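Local coordinates for Thg1-like uncharacterized protein (Bacillus thuringiensis, PDB 4KGM), which probably adds nucleotides to the 5' end of tRNA, as tRNA(His) guanylyltransferases do, using a polymerase palm-like catalytic domain that binds ATP and magnesium, at residues E76-I81 / A141-W146; W146-A151 / P224-D229. All blocks are in the same frame, centred on the assembly; numbering follows the deposited sequence.

Contact 1: residues E76-I81 / A141-W146; sequences EISILI and ANYFIW
In the polymerase palm-like domain, helix 140-160 packs along one side of the antiparallel sheet, where S78 and L80 of strand 76-81 meet Y143 and F144. The strand and helix segments run nearly antiparallel, at 171°, with their axes 10.8 Å apart. The two aromatic side chains of the helix span most of that gap. S78 OG and Y143 OH form a short hydrogen bond of 2.6 Å, and either hydroxyl could be the donor. The serine oxygen comes in at the edge of the phenol ring, near its plane. Y143 reaches it because CG is anti to the backbone N (chi1 171°), and its hydroxyl also bonds R28 NH1. Two partners thus hold this buried oxygen. F144 meets L80 edge-on: L80 CB lies 3.7 Å from F144 CZ, in the plane of the ring. Within the helix, Y143 CD2 stands over the centre of the F144 ring, 3.8 Å above its plane, so the two aromatic neighbours pack on each other. F144 also touches L69 and Y71 of strand 67-73. On the other face of the sheet, I77 and I79 turn toward helix 47-63. M8 of the second subunit packs on Y143, while strands 25-31 and 67-73 flank strand 76-81.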
# COMPACT_ATOMS: atom_id res chain seq x y z
N GLU A 76 -8.05 -24.31 -5.33
CA GLU A 76 -8.17 -22.86 -5.38
C GLU A 76 -9.58 -22.41 -5.73
O GLU A 76 -10.32 -23.11 -6.42
CB GLU A 76 -7.17 -22.25 -6.37
CG GLU A 76 -7.61 -22.32 -7.82
CD GLU A 76 -6.70 -21.53 -8.73
OE1 GLU A 76 -5.50 -21.41 -8.42
OE2 GLU A 76 -7.19 -21.03 -9.76
N ILE A 77 -9.96 -21.23 -5.22
CA ILE A 77 -11.28 -20.67 -5.47
C ILE A 77 -11.17 -19.19 -5.84
O ILE A 77 -10.76 -18.37 -5.02
CB ILE A 77 -12.19 -20.80 -4.24
CG1 ILE A 77 -12.45 -22.27 -3.92
CG2 ILE A 77 -13.50 -20.07 -4.46
CD1 ILE A 77 -13.38 -22.48 -2.74
N SER A 78 -11.52 -18.85 -7.07
CA SER A 78 -11.52 -17.47 -7.52
C SER A 78 -12.93 -16.90 -7.51
O SER A 78 -13.87 -17.55 -7.97
CB SER A 78 -10.91 -17.34 -8.92
OG SER A 78 -9.52 -17.58 -8.90
N ILE A 79 -13.08 -15.69 -6.99
CA ILE A 79 -14.39 -15.05 -6.90
C ILE A 79 -14.38 -13.68 -7.57
O ILE A 79 -13.55 -12.83 -7.26
CB ILE A 79 -14.82 -14.88 -5.43
CG1 ILE A 79 -14.71 -16.22 -4.69
CG2 ILE A 79 -16.23 -14.32 -5.35
CD1 ILE A 79 -14.81 -16.09 -3.19
N LEU A 80 -15.32 -13.48 -8.50
CA LEU A 80 -15.47 -12.19 -9.16
C LEU A 80 -16.48 -11.32 -8.43
O LEU A 80 -17.65 -11.68 -8.31
CB LEU A 80 -15.91 -12.36 -10.62
CG LEU A 80 -16.42 -11.09 -11.31
CD1 LEU A 80 -15.33 -10.04 -11.41
CD2 LEU A 80 -17.00 -11.40 -12.68
N ILE A 81 -16.02 -10.17 -7.94
CA ILE A 81 -16.89 -9.24 -7.24
C ILE A 81 -16.99 -7.92 -8.00
O ILE A 81 -15.98 -7.35 -8.39
CB ILE A 81 -16.38 -8.94 -5.82
CG1 ILE A 81 -16.01 -10.25 -5.10
CG2 ILE A 81 -17.41 -8.17 -5.02
CD1 ILE A 81 -15.39 -10.03 -3.74
N ALA A 141 -12.34 -11.50 -18.15
CA ALA A 141 -12.44 -12.73 -18.93
C ALA A 141 -11.06 -13.36 -19.05
O ALA A 141 -10.89 -14.56 -18.83
CB ALA A 141 -13.02 -12.46 -20.30
N ASN A 142 -10.07 -12.54 -19.38
CA ASN A 142 -8.69 -13.00 -19.48
C ASN A 142 -8.16 -13.60 -18.18
O ASN A 142 -7.24 -14.43 -18.21
CB ASN A 142 -7.78 -11.86 -19.95
CG ASN A 142 -7.97 -11.53 -21.42
OD1 ASN A 142 -8.40 -10.43 -21.77
ND2 ASN A 142 -7.63 -12.47 -22.29
N TYR A 143 -8.72 -13.20 -17.05
CA TYR A 143 -8.31 -13.77 -15.76
C TYR A 143 -8.74 -15.23 -15.64
O TYR A 143 -7.93 -16.09 -15.30
CB TYR A 143 -8.88 -12.97 -14.58
CG TYR A 143 -8.64 -13.67 -13.26
CD1 TYR A 143 -7.41 -13.59 -12.62
CD2 TYR A 143 -9.64 -14.42 -12.65
CE1 TYR A 143 -7.18 -14.23 -11.42
CE2 TYR A 143 -9.42 -15.07 -11.45
CZ TYR A 143 -8.19 -14.97 -10.84
OH TYR A 143 -7.97 -15.61 -9.65
N PHE A 144 -10.01 -15.49 -15.91
CA PHE A 144 -10.55 -16.84 -15.82
C PHE A 144 -10.00 -17.74 -16.93
O PHE A 144 -9.81 -18.94 -16.72
CB PHE A 144 -12.08 -16.81 -15.84
CG PHE A 144 -12.68 -16.10 -14.66
CD1 PHE A 144 -12.77 -16.73 -13.43
CD2 PHE A 144 -13.16 -14.81 -14.79
CE1 PHE A 144 -13.32 -16.08 -12.34
CE2 PHE A 144 -13.71 -14.15 -13.70
CZ PHE A 144 -13.79 -14.79 -12.47
N ILE A 145 -9.74 -17.15 -18.09
CA ILE A 145 -9.07 -17.86 -19.18
C ILE A 145 -7.69 -18.30 -18.71
O ILE A 145 -7.24 -19.41 -18.99
CB ILE A 145 -8.93 -16.98 -20.43
CG1 ILE A 145 -10.30 -16.71 -21.05
CG2 ILE A 145 -8.02 -17.64 -21.46
CD1 ILE A 145 -10.28 -15.70 -22.18
N TRP A 146 -7.02 -17.41 -17.97
CA TRP A 146 -5.71 -17.70 -17.41
C TRP A 146 -5.81 -18.81 -16.36
O TRP A 146 -4.90 -19.62 -16.21
CB TRP A 146 -5.11 -16.44 -16.80
CG TRP A 146 -3.81 -16.64 -16.08
CD1 TRP A 146 -2.69 -17.24 -16.57
CD2 TRP A 146 -3.49 -16.20 -14.76
NE1 TRP A 146 -1.69 -17.22 -15.63
CE2 TRP A 146 -2.16 -16.59 -14.50
CE3 TRP A 146 -4.20 -15.53 -13.75
CZ2 TRP A 146 -1.52 -16.32 -13.29
CZ3 TRP A 146 -3.57 -15.27 -12.55
CH2 TRP A 146 -2.24 -15.67 -12.33

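Contact 2: residues W146-A151 / P224-D229; sequences WRQQDA and PIISKD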
# COMPACT_ATOMS: atom_id res chain seq x y z
N TRP A 146 -7.02 -17.41 -17.97
CA TRP A 146 -5.71 -17.70 -17.41
C TRP A 146 -5.81 -18.81 -16.36
O TRP A 146 -4.90 -19.62 -16.21
CB TRP A 146 -5.11 -16.44 -16.80
CG TRP A 146 -3.81 -16.64 -16.08
CD1 TRP A 146 -2.69 -17.24 -16.57
CD2 TRP A 146 -3.49 -16.20 -14.76
NE1 TRP A 146 -1.69 -17.22 -15.63
CE2 TRP A 146 -2.16 -16.59 -14.50
CE3 TRP A 146 -4.20 -15.53 -13.75
CZ2 TRP A 146 -1.52 -16.32 -13.29
CZ3 TRP A 146 -3.57 -15.27 -12.55
CH2 TRP A 146 -2.24 -15.67 -12.33
N ARG A 147 -6.93 -18.82 -15.64
CA ARG A 147 -7.15 -19.82 -14.60
C ARG A 147 -7.53 -21.18 -15.19
O ARG A 147 -7.14 -22.22 -14.65
CB ARG A 147 -8.23 -19.35 -13.63
CG ARG A 147 -7.81 -18.17 -12.75
CD ARG A 147 -6.81 -18.60 -11.69
NE ARG A 147 -5.42 -18.47 -12.12
CZ ARG A 147 -4.39 -19.01 -11.49
NH1 ARG A 147 -4.58 -19.73 -10.39
NH2 ARG A 147 -3.16 -18.84 -11.96
N GLN A 148 -8.28 -21.17 -16.28
CA GLN A 148 -8.65 -22.41 -16.97
C GLN A 148 -7.44 -23.04 -17.65
O GLN A 148 -7.34 -24.27 -17.72
CB GLN A 148 -9.76 -22.16 -17.99
CG GLN A 148 -11.16 -22.16 -17.40
CD GLN A 148 -12.24 -22.12 -18.47
OE1 GLN A 148 -11.98 -21.75 -19.61
NE2 GLN A 148 -13.45 -22.51 -18.10
N GLN A 149 -6.54 -22.21 -18.15
CA GLN A 149 -5.31 -22.70 -18.78
C GLN A 149 -4.38 -23.30 -17.73
O GLN A 149 -3.57 -24.18 -18.03
CB GLN A 149 -4.61 -21.59 -19.56
CG GLN A 149 -5.35 -21.17 -20.82
CD GLN A 149 -4.68 -20.00 -21.53
OE1 GLN A 149 -3.57 -19.59 -21.18
NE2 GLN A 149 -5.36 -19.45 -22.53
N ASP A 150 -4.50 -22.82 -16.50
CA ASP A 150 -3.75 -23.37 -15.38
C ASP A 150 -4.47 -24.60 -14.83
O ASP A 150 -3.87 -25.43 -14.15
CB ASP A 150 -3.57 -22.32 -14.28
CG ASP A 150 -2.71 -22.82 -13.13
OD1 ASP A 150 -3.29 -23.34 -12.15
OD2 ASP A 150 -1.47 -22.70 -13.21
N ALA A 151 -5.76 -24.69 -15.14
CA ALA A 151 -6.57 -25.83 -14.73
C ALA A 151 -6.25 -27.06 -15.57
O ALA A 151 -6.12 -28.17 -15.04
CB ALA A 151 -8.05 -25.49 -14.83
N PRO A 224 -18.38 -23.57 -20.08
CA PRO A 224 -17.63 -23.58 -21.33
C PRO A 224 -16.17 -23.19 -21.16
O PRO A 224 -15.76 -22.78 -20.07
CB PRO A 224 -18.35 -22.51 -22.16
CG PRO A 224 -18.86 -21.55 -21.15
CD PRO A 224 -19.25 -22.39 -19.96
N ILE A 225 -15.39 -23.34 -22.22
CA ILE A 225 -14.04 -22.81 -22.26
C ILE A 225 -14.17 -21.31 -22.48
O ILE A 225 -14.65 -20.87 -23.53
CB ILE A 225 -13.22 -23.44 -23.40
CG1 ILE A 225 -13.28 -24.96 -23.32
CG2 ILE A 225 -11.78 -22.95 -23.34
CD1 ILE A 225 -12.52 -25.66 -24.43
N ILE A 226 -13.75 -20.53 -21.49
CA ILE A 226 -13.95 -19.08 -21.51
C ILE A 226 -13.34 -18.42 -22.75
O ILE A 226 -13.91 -17.48 -23.30
CB ILE A 226 -13.38 -18.41 -20.24
CG1 ILE A 226 -13.85 -19.15 -18.99
CG2 ILE A 226 -13.80 -16.95 -20.17
CD1 ILE A 226 -15.34 -19.11 -18.77
N SER A 227 -12.20 -18.94 -23.20
CA SER A 227 -11.53 -18.39 -24.38
C SER A 227 -12.36 -18.55 -25.65
O SER A 227 -12.11 -17.88 -26.65
CB SER A 227 -10.14 -19.01 -24.56
OG SER A 227 -10.22 -20.42 -24.65
N LYS A 228 -13.35 -19.44 -25.61
CA LYS A 228 -14.24 -19.66 -26.74
C LYS A 228 -15.64 -19.12 -26.45
O LYS A 228 -16.53 -19.21 -27.29
CB LYS A 228 -14.30 -21.14 -27.10
N ASP A 229 -15.83 -18.58 -25.26
CA ASP A 229 -17.11 -17.98 -24.87
C ASP A 229 -16.89 -16.93 -23.78
O ASP A 229 -17.16 -17.17 -22.61
CB ASP A 229 -18.09 -19.06 -24.39
CG ASP A 229 -19.48 -18.51 -24.16
OD1 ASP A 229 -19.82 -17.46 -24.74
OD2 ASP A 229 -20.25 -19.14 -23.39
O HOH W 1 -7.48 -20.84 -23.42
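Q148 grips the backbone of P224 and I226 with both ends of its side-chain amide. Before it along helix 140-160 come W146 and R147, which do not touch the 224-229 loop. The R147 guanidinium points an edge at the face of the W146 indole, with R147 NH2 3.2 Å above the indole plane and toward its rim.

Q148 then carries the contact. Its chain is extended beyond CG (chi2 -171°), which takes the amide out from the helix to the loop. Q148 OE1 accepts from I226 N at 2.9 Å. That donor is tilted 22° from the carbonyl plane of the glutamine. Q148 NE2 gives a nearly straight bond of 3.0 Å to P224 O, with an N-H...O angle of 172°. Here the donor lies in the carbonyl plane of P224, and P224 O lies close to the amide plane of Q148. The two bonds fix the rotation of the amide. I226 crosses the glutamine side chain at about a right angle, and I226 CG1 comes within 3.4 Å of Q148 CD. I225 CG2 sits at the margin, 3.9 Å from Q148 OE1.

Q149 is the next residue and is exposed. A water accepts from Q149 NE2 at 2.7 Å and is also hydrogen-bonded to S227 OG, so it bridges helix and loop. Beyond it, A151 touches Y71 and Q73 of strand 67-73.

I226 also packs on Y232 and V233 of helix 231-237. The contact is a glutamine amide bonded to main-chain groups at both its ends. It accepts from the first N-H of the short 3-10 segment 226-228 and donates to the carbonyl of P224, and this joins the loop to the helix on the palm-like sheet.

Both contacts use helix 140-160; W146 ends one helix segment and begins the other. Contact 1 lies deep in the chain, with its centre about 7 Å from the chain centre and all its touching residues buried. The centre of contact 2 is about 13 Å from that of the chain, and it is only partly buried. Contact 1 joins the helix to the sheet through an aliphatic-to-aromatic contact and a hydroxyl pair. Contact 2 joins the helix to a loop through amide-to-backbone bonds and a water bridge. The two also touch directly: E76 OE1 and R147 NH1 form a salt bridge of 2.7 Å, and I145 CG1 packs 3.6 Å from I226 CB. The helix therefore lies between the sheet and the 224-229 loop.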